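UDP-glucose:anthocyanidin 3-O-glucosyltransferase (Clitoria ternatea, PDB 4REL) belongs to the plant glycosyltransferases of the GT-B type, built from two domains with parallel sheets that face each other across a cleft. Local coordinates at residues A[72-77]-A[82-87]; A[9-12]-A[17-20]; A[179-184]-A[190-195]. All coordinates share one frame; numbering follows the deposited sequence.

Interaction 1: residues A[72-77]-A[82-87]; sequences HVPANN and LDLFLS. With KMP (3,5,7-trihydroxy-2-(4-hydroxyphenyl)-4H-chromen-4-one), chain B.
The backbone oxygen of L84, whose side chain reaches across to H72, accepts a hydrogen bond of 2.8 Å from S87 OG. The hydroxyl meets the carbonyl from well off its axis, at 121°, and tilted from its plane. Serine suits the place because one methylene is enough to turn a hydroxyl back to a carbonyl three residues earlier. The contact itself is apolar and small. L84 CD1 lies at the edge of the imidazole, near its plane, 3.8 Å from H72 CD2. P74 joins more loosely, its CG 4.4 Å from L84 CD1. With CG anti to the backbone N (chi1 -179°), H72 carries its ring beside its own carbonyl, and P74 N stands over one face, displaced toward the rim. The same edge also carries a polar bond: H72 NE2 is hydrogen-bonded to E80 OE2, while E80 OE1 takes A75 N. N77 OD1 caps I79 N in the turn that leads into helix 80-86. L82, by contrast, serves the ligand, with CD1 3.5 Å from C18 of KMP and CD2 near the phenol oxygen O24. At this exposed surface a single methyl rests beside the CD2-NE2 edge of a histidine, whose protonated form the E80 carboxylate would probably favour. With so few apolar atoms in touch, the bonds of H72 and A75 to E80 probably do much of the holding.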
# COMPACT_ATOMS: atom_id res chain seq x y z
N HIS A 72 -16.13 -8.71 23.17
CA HIS A 72 -16.47 -8.97 21.78
C HIS A 72 -15.32 -9.68 21.07
O HIS A 72 -14.14 -9.39 21.31
CB HIS A 72 -16.84 -7.69 21.02
CG HIS A 72 -17.22 -7.94 19.60
ND1 HIS A 72 -18.19 -8.86 19.23
CD2 HIS A 72 -16.75 -7.41 18.44
CE1 HIS A 72 -18.30 -8.87 17.91
NE2 HIS A 72 -17.44 -8.00 17.41
N VAL A 73 -15.68 -10.62 20.21
CA VAL A 73 -14.73 -11.36 19.39
C VAL A 73 -15.12 -11.22 17.92
O VAL A 73 -16.05 -11.88 17.45
CB VAL A 73 -14.75 -12.86 19.76
CG1 VAL A 73 -13.82 -13.66 18.86
CG2 VAL A 73 -14.40 -13.05 21.22
N PRO A 74 -14.41 -10.35 17.18
CA PRO A 74 -14.75 -10.15 15.77
C PRO A 74 -14.63 -11.43 14.95
O PRO A 74 -13.83 -12.31 15.28
CB PRO A 74 -13.69 -9.14 15.30
CG PRO A 74 -13.32 -8.40 16.53
CD PRO A 74 -13.35 -9.43 17.63
N ALA A 75 -15.44 -11.54 13.91
CA ALA A 75 -15.38 -12.67 13.00
C ALA A 75 -14.08 -12.60 12.20
O ALA A 75 -13.44 -11.55 12.12
CB ALA A 75 -16.57 -12.66 12.06
N ASN A 76 -13.70 -13.73 11.60
CA ASN A 76 -12.49 -13.77 10.78
C ASN A 76 -12.78 -13.25 9.38
O ASN A 76 -12.78 -14.01 8.41
CB ASN A 76 -11.91 -15.19 10.73
CG ASN A 76 -10.63 -15.27 9.91
OD1 ASN A 76 -9.94 -14.27 9.70
ND2 ASN A 76 -10.31 -16.47 9.43
N ASN A 77 -13.03 -11.96 9.27
CA ASN A 77 -13.14 -11.32 7.97
C ASN A 77 -12.54 -9.93 8.06
O ASN A 77 -12.68 -9.24 9.08
CB ASN A 77 -14.59 -11.31 7.48
CG ASN A 77 -15.38 -10.14 8.01
OD1 ASN A 77 -15.37 -9.05 7.43
ND2 ASN A 77 -16.11 -10.37 9.09
N LEU A 82 -12.25 -2.93 10.81
CA LEU A 82 -12.24 -1.62 10.16
C LEU A 82 -13.54 -0.87 10.47
O LEU A 82 -13.51 0.30 10.86
CB LEU A 82 -12.08 -1.72 8.64
CG LEU A 82 -11.06 -2.67 8.00
CD1 LEU A 82 -10.96 -2.40 6.50
CD2 LEU A 82 -9.70 -2.56 8.63
N ASP A 83 -14.67 -1.54 10.29
CA ASP A 83 -15.96 -0.94 10.63
C ASP A 83 -16.01 -0.50 12.09
O ASP A 83 -16.48 0.60 12.41
CB ASP A 83 -17.10 -1.94 10.40
CG ASP A 83 -17.36 -2.23 8.93
OD1 ASP A 83 -17.00 -1.42 8.06
OD2 ASP A 83 -17.97 -3.29 8.64
N LEU A 84 -15.56 -1.38 12.99
CA LEU A 84 -15.65 -1.10 14.42
C LEU A 84 -14.82 0.12 14.80
O LEU A 84 -15.28 0.98 15.57
CB LEU A 84 -15.24 -2.32 15.26
CG LEU A 84 -16.25 -3.49 15.24
CD1 LEU A 84 -15.70 -4.71 15.98
CD2 LEU A 84 -17.58 -3.06 15.87
N PHE A 85 -13.62 0.23 14.24
CA PHE A 85 -12.84 1.45 14.48
C PHE A 85 -13.51 2.68 13.89
O PHE A 85 -13.61 3.71 14.54
CB PHE A 85 -11.42 1.35 13.92
CG PHE A 85 -10.66 2.64 14.04
CD1 PHE A 85 -10.19 3.06 15.28
CD2 PHE A 85 -10.45 3.44 12.93
CE1 PHE A 85 -9.51 4.26 15.41
CE2 PHE A 85 -9.77 4.65 13.05
CZ PHE A 85 -9.29 5.05 14.29
N LEU A 86 -13.96 2.59 12.64
CA LEU A 86 -14.56 3.76 12.01
C LEU A 86 -15.82 4.18 12.77
O LEU A 86 -16.14 5.37 12.84
CB LEU A 86 -14.86 3.51 10.52
CG LEU A 86 -13.64 3.34 9.61
CD1 LEU A 86 -14.06 2.79 8.23
CD2 LEU A 86 -12.88 4.65 9.45
N SER A 87 -16.52 3.21 13.36
CA SER A 87 -17.76 3.52 14.08
C SER A 87 -17.54 4.35 15.35
O SER A 87 -18.50 4.89 15.90
CB SER A 87 -18.54 2.25 14.43
OG SER A 87 -17.97 1.59 15.55
C1 KMP B . -10.17 -0.08 -1.92
C2 KMP B . -8.91 0.19 -1.43
C3 KMP B . -8.48 -0.44 -0.16
C4 KMP B . -9.41 -1.34 0.54
C5 KMP B . -10.66 -1.55 -0.03
C6 KMP B . -11.03 -0.94 -1.23
C9 KMP B . -7.14 -0.18 0.41
C10 KMP B . -6.80 -0.85 1.68
C11 KMP B . -7.81 -1.75 2.32
C14 KMP B . -7.55 -2.47 3.60
C15 KMP B . -6.47 -2.15 4.43
C16 KMP B . -6.26 -2.85 5.61
C17 KMP B . -7.12 -3.86 5.98
C18 KMP B . -8.20 -4.18 5.17
C19 KMP B . -8.42 -3.49 3.99
O12 KMP B . -9.04 -1.95 1.72
O13 KMP B . -6.33 0.58 -0.18
O24 KMP B . -6.91 -4.54 7.14
O27 KMP B . -5.56 -0.63 2.21
O29 KMP B . -12.26 -1.18 -1.74
O30 KMP B . -8.06 1.03 -2.09

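Interaction 2: residues A[9-12]-A[17-20]; sequences IFPF and HLPP. With KMP (3,5,7-trihydroxy-2-(4-hydroxyphenyl)-4H-chromen-4-one), chain B.
Strand 6-10 and helix 18-31 are the first two elements of a beta-alpha-beta unit that ends in strand 36-42, and the contact lies where the chain leaves the strand and turns into the helix. Its main pair is F12 with H17, a T-shaped stack in which the phenyl edge is directed at the imidazole face, with planes at 71° and ring centroids 4.9 Å apart. F12 CD2 sits over the centre of the histidine ring and is 3.7 Å from H17 CG. F12 has CG anti to its own nitrogen (chi1 -172°), which brings the CD2 edge over H17 and also sets the ring's edge near C15 of KMP. A phenyl suits this position: its C-H edge can cover a histidine face without competing for the two nitrogens, both of which are engaged. H17 ND1 is hydrogen-bonded to D114 OD1 at the end of strand 110-114. The bond between H17 NE2 and O27 of KMP is very short at 2.5 Å, a length best taken with caution, and either side could donate. Held through both nitrogens and covered by F12, the imidazole has little freedom to turn. Beside it, the rigid ring of P11 offers an apolar surface to a leucine methyl, CB 3.6 Å from L18 CD2; L18 goes on to helix 43-50, and P11 also touches F39 of strand 36-42. One water bridges the two backbones, accepting from F12 N at 3.1 Å and donating to H17 O at 2.8 Å. Such a binding residue, carried on the loop between the C-terminal end of a parallel strand and the following helix, is typical of Rossmann-like domains, here the N-terminal one of a GT-B fold.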
# COMPACT_ATOMS: atom_id res chain seq x y z
N ILE A 9 -1.59 13.33 14.22
CA ILE A 9 -1.58 12.38 13.12
C ILE A 9 -2.49 11.21 13.43
O ILE A 9 -2.37 10.60 14.50
CB ILE A 9 -0.15 11.87 12.84
CG1 ILE A 9 0.77 13.05 12.47
CG2 ILE A 9 -0.16 10.85 11.70
CD1 ILE A 9 1.70 13.47 13.60
N PHE A 10 -3.39 10.90 12.50
CA PHE A 10 -4.31 9.76 12.63
C PHE A 10 -4.07 8.73 11.53
O PHE A 10 -4.57 8.90 10.42
CB PHE A 10 -5.78 10.21 12.55
CG PHE A 10 -6.18 11.17 13.65
CD1 PHE A 10 -6.56 10.70 14.91
CD2 PHE A 10 -6.22 12.54 13.42
CE1 PHE A 10 -6.93 11.58 15.92
CE2 PHE A 10 -6.60 13.43 14.42
CZ PHE A 10 -6.96 12.94 15.67
N PRO A 11 -3.33 7.65 11.84
CA PRO A 11 -3.28 6.56 10.87
C PRO A 11 -4.62 5.86 10.77
O PRO A 11 -5.43 5.94 11.70
CB PRO A 11 -2.28 5.58 11.50
CG PRO A 11 -2.42 5.84 12.99
CD PRO A 11 -2.57 7.34 13.07
N PHE A 12 -4.86 5.20 9.64
CA PHE A 12 -5.85 4.13 9.58
C PHE A 12 -5.13 2.98 10.28
O PHE A 12 -4.11 2.48 9.81
CB PHE A 12 -6.15 3.81 8.11
CG PHE A 12 -7.29 2.85 7.90
CD1 PHE A 12 -8.56 3.12 8.40
CD2 PHE A 12 -7.11 1.71 7.14
CE1 PHE A 12 -9.63 2.23 8.17
CE2 PHE A 12 -8.17 0.82 6.91
CZ PHE A 12 -9.42 1.08 7.42
N HIS A 17 -1.25 0.24 6.37
CA HIS A 17 -1.36 1.70 6.42
C HIS A 17 -0.43 2.34 7.44
O HIS A 17 -0.23 3.55 7.41
CB HIS A 17 -2.79 2.12 6.71
CG HIS A 17 -3.73 1.84 5.59
ND1 HIS A 17 -4.30 2.84 4.83
CD2 HIS A 17 -4.18 0.67 5.07
CE1 HIS A 17 -5.08 2.30 3.91
NE2 HIS A 17 -5.01 0.98 4.03
N LEU A 18 0.13 1.53 8.33
CA LEU A 18 0.89 2.07 9.46
C LEU A 18 2.34 2.48 9.14
O LEU A 18 2.72 3.63 9.39
CB LEU A 18 0.80 1.13 10.67
CG LEU A 18 -0.61 1.11 11.28
CD1 LEU A 18 -0.86 -0.16 12.10
CD2 LEU A 18 -0.81 2.37 12.13
N PRO A 19 3.15 1.57 8.58
CA PRO A 19 4.52 2.03 8.30
C PRO A 19 4.64 3.25 7.34
O PRO A 19 5.47 4.12 7.62
CB PRO A 19 5.20 0.79 7.71
CG PRO A 19 4.43 -0.37 8.28
CD PRO A 19 3.00 0.12 8.33
N PRO A 20 3.84 3.33 6.25
CA PRO A 20 4.04 4.50 5.38
C PRO A 20 3.75 5.84 6.07
O PRO A 20 4.43 6.83 5.76
CB PRO A 20 3.02 4.28 4.25
CG PRO A 20 2.73 2.82 4.26
CD PRO A 20 2.87 2.37 5.68
C1 KMP B . -10.17 -0.08 -1.92
C2 KMP B . -8.91 0.19 -1.43
C3 KMP B . -8.48 -0.44 -0.16
C4 KMP B . -9.41 -1.34 0.54
C5 KMP B . -10.66 -1.55 -0.03
C6 KMP B . -11.03 -0.94 -1.23
C9 KMP B . -7.14 -0.18 0.41
C10 KMP B . -6.80 -0.85 1.68
C11 KMP B . -7.81 -1.75 2.32
C14 KMP B . -7.55 -2.47 3.60
C15 KMP B . -6.47 -2.15 4.43
C16 KMP B . -6.26 -2.85 5.61
C17 KMP B . -7.12 -3.86 5.98
C18 KMP B . -8.20 -4.18 5.17
C19 KMP B . -8.42 -3.49 3.99
O12 KMP B . -9.04 -1.95 1.72
O13 KMP B . -6.33 0.58 -0.18
O24 KMP B . -6.91 -4.54 7.14
O27 KMP B . -5.56 -0.63 2.21
O29 KMP B . -12.26 -1.18 -1.74
O30 KMP B . -8.06 1.03 -2.09
O HOH W 1 -2.27 5.39 7.93

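Interaction 3: residues A[179-184]-A[190-195]. With KMP (3,5,7-trihydroxy-2-(4-hydroxyphenyl)-4H-chromen-4-one), chain B.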
# COMPACT_ATOMS: atom_id res chain seq x y z
N PRO A 179 -12.72 -1.90 -7.68
CA PRO A 179 -12.94 -2.49 -6.36
C PRO A 179 -14.41 -2.85 -6.14
O PRO A 179 -15.28 -2.00 -6.35
CB PRO A 179 -12.53 -1.36 -5.40
CG PRO A 179 -11.49 -0.59 -6.16
CD PRO A 179 -12.00 -0.61 -7.60
N GLN A 180 -14.68 -4.09 -5.74
CA GLN A 180 -16.07 -4.50 -5.52
C GLN A 180 -16.74 -3.62 -4.47
O GLN A 180 -17.94 -3.33 -4.59
CB GLN A 180 -16.16 -5.97 -5.12
CG GLN A 180 -17.58 -6.48 -4.95
CD GLN A 180 -18.35 -6.47 -6.25
OE1 GLN A 180 -17.85 -6.90 -7.29
NE2 GLN A 180 -19.59 -5.98 -6.19
N ASP A 181 -15.98 -3.18 -3.47
CA ASP A 181 -16.53 -2.35 -2.39
C ASP A 181 -17.31 -1.14 -2.91
O ASP A 181 -18.31 -0.73 -2.31
CB ASP A 181 -15.42 -1.85 -1.45
CG ASP A 181 -14.86 -2.95 -0.55
OD1 ASP A 181 -15.61 -3.87 -0.17
OD2 ASP A 181 -13.66 -2.88 -0.22
N MET A 182 -16.86 -0.55 -4.02
CA MET A 182 -17.47 0.70 -4.46
C MET A 182 -18.72 0.47 -5.28
O MET A 182 -19.48 1.40 -5.54
CB MET A 182 -16.46 1.62 -5.18
CG MET A 182 -16.10 1.24 -6.59
SD MET A 182 -15.07 2.54 -7.35
CE MET A 182 -16.19 3.92 -7.33
N LEU A 183 -18.95 -0.79 -5.65
CA LEU A 183 -20.13 -1.17 -6.40
C LEU A 183 -21.27 -1.68 -5.51
O LEU A 183 -22.44 -1.61 -5.90
CB LEU A 183 -19.78 -2.25 -7.42
CG LEU A 183 -18.70 -1.94 -8.46
CD1 LEU A 183 -18.56 -3.12 -9.41
CD2 LEU A 183 -19.03 -0.67 -9.24
N ASP A 184 -20.93 -2.21 -4.33
CA ASP A 184 -21.93 -2.83 -3.45
C ASP A 184 -22.99 -1.82 -3.02
O ASP A 184 -22.66 -0.72 -2.60
CB ASP A 184 -21.27 -3.41 -2.20
CG ASP A 184 -20.47 -4.67 -2.48
OD1 ASP A 184 -20.80 -5.40 -3.44
OD2 ASP A 184 -19.52 -4.94 -1.71
N THR A 190 -20.90 -1.60 3.66
CA THR A 190 -20.39 -1.62 5.02
C THR A 190 -20.02 -0.20 5.41
O THR A 190 -19.93 0.67 4.54
CB THR A 190 -19.15 -2.52 5.14
OG1 THR A 190 -18.11 -2.02 4.28
CG2 THR A 190 -19.49 -3.97 4.75
N LEU A 191 -19.81 0.05 6.70
CA LEU A 191 -19.39 1.38 7.10
C LEU A 191 -18.09 1.73 6.39
O LEU A 191 -17.88 2.88 5.99
CB LEU A 191 -19.22 1.47 8.63
CG LEU A 191 -18.64 2.78 9.15
CD1 LEU A 191 -19.50 3.96 8.74
CD2 LEU A 191 -18.51 2.73 10.67
N PHE A 192 -17.24 0.73 6.20
CA PHE A 192 -15.98 0.94 5.50
C PHE A 192 -16.21 1.32 4.04
O PHE A 192 -15.62 2.27 3.54
CB PHE A 192 -15.11 -0.32 5.60
CG PHE A 192 -13.82 -0.24 4.83
CD1 PHE A 192 -12.83 0.65 5.19
CD2 PHE A 192 -13.60 -1.08 3.75
CE1 PHE A 192 -11.63 0.72 4.49
CE2 PHE A 192 -12.41 -1.02 3.04
CZ PHE A 192 -11.43 -0.12 3.41
N SER A 193 -17.09 0.60 3.35
CA SER A 193 -17.33 0.94 1.95
C SER A 193 -17.97 2.31 1.80
O SER A 193 -17.64 3.05 0.87
CB SER A 193 -18.17 -0.13 1.22
OG SER A 193 -19.53 -0.09 1.61
N ARG A 194 -18.87 2.66 2.72
CA ARG A 194 -19.52 3.97 2.68
C ARG A 194 -18.52 5.09 2.91
O ARG A 194 -18.61 6.17 2.31
CB ARG A 194 -20.63 4.04 3.73
CG ARG A 194 -21.77 3.07 3.47
CD ARG A 194 -22.90 3.23 4.48
NE ARG A 194 -24.02 2.35 4.20
CZ ARG A 194 -24.21 1.17 4.79
NH1 ARG A 194 -23.35 0.73 5.70
NH2 ARG A 194 -25.26 0.43 4.47
N THR A 195 -17.57 4.84 3.80
CA THR A 195 -16.50 5.79 4.07
C THR A 195 -15.63 6.01 2.82
O THR A 195 -15.36 7.16 2.44
CB THR A 195 -15.64 5.29 5.26
OG1 THR A 195 -16.45 5.22 6.43
CG2 THR A 195 -14.49 6.23 5.51
C1 KMP B . -10.17 -0.08 -1.92
C2 KMP B . -8.91 0.19 -1.43
C3 KMP B . -8.48 -0.44 -0.16
C4 KMP B . -9.41 -1.34 0.54
C5 KMP B . -10.66 -1.55 -0.03
C6 KMP B . -11.03 -0.94 -1.23
C9 KMP B . -7.14 -0.18 0.41
C10 KMP B . -6.80 -0.85 1.68
C11 KMP B . -7.81 -1.75 2.32
C14 KMP B . -7.55 -2.47 3.60
C15 KMP B . -6.47 -2.15 4.43
C16 KMP B . -6.26 -2.85 5.61
C17 KMP B . -7.12 -3.86 5.98
C18 KMP B . -8.20 -4.18 5.17
C19 KMP B . -8.42 -3.49 3.99
O12 KMP B . -9.04 -1.95 1.72
O13 KMP B . -6.33 0.58 -0.18
O24 KMP B . -6.91 -4.54 7.14
O27 KMP B . -5.56 -0.63 2.21
O29 KMP B . -12.26 -1.18 -1.74
O30 KMP B . -8.06 1.03 -2.09
O HOH W 2 -17.25 -3.66 2.39
O HOH W 3 -19.38 -3.36 0.73
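F192 sets the edge of its ring against the flavonoid core of KMP, with CZ 3.5 Å from O12 and C4 of the ligand in the ring plane. Near the same edge stands D181, whose OD2 is 4.0 Å from F192 CE2. That carboxylate oxygen accepts a hydrogen bond of 2.7 Å from O29 of KMP, while OD1 takes one from a water that also bonds to T190 OG1. Aspartate thus fits between ligand and helix: one oxygen goes to the ligand directly and the other, through the water, to T190 at the helix N-cap. Behind it the carbonyl of D181 rests against the S193 methylene, D181 O to S193 CB 3.6 Å, which a small side chain permits. S193 also completes a capping box. With OG between its backbone N and carbonyl carbon (chi1 74°), it accepts from T190 N at 2.9 Å, and T190 OG1 accepts from S193 N at 3.0 Å. Q180 NE2 stiffens the facing turn by a nearly straight bond (168°) to D184 OD1, which it meets from above the carboxylate plane. In the fold, helix 191-197 lies beside helix 80-86, where L82 touches F192 and D83 OD1 accepts from F192 N, while M182 and L183 bind the turn 179-184 to helix 148-157.

All three contacts touch KMP, but from different depths. Interaction 2 is core, joining a strand of the parallel sheet to its following helix, and combines aromatic stacking with a water bridge between the backbones. Interaction 3 is also largely buried but lies farther from the chain's centre, and it works through carboxylates, helix capping and solvent bridges. Interaction 1 is a surface contact of few atoms, reaching the ligand only through L82. Helix 80-86 connects the others: L82 CD2 is 3.9 Å from F12 CZ, and L191 packs on the helix with CD2 3.4 Å from D83 O. F12 and F192 also pack against each other, so interactions 2 and 3 meet directly.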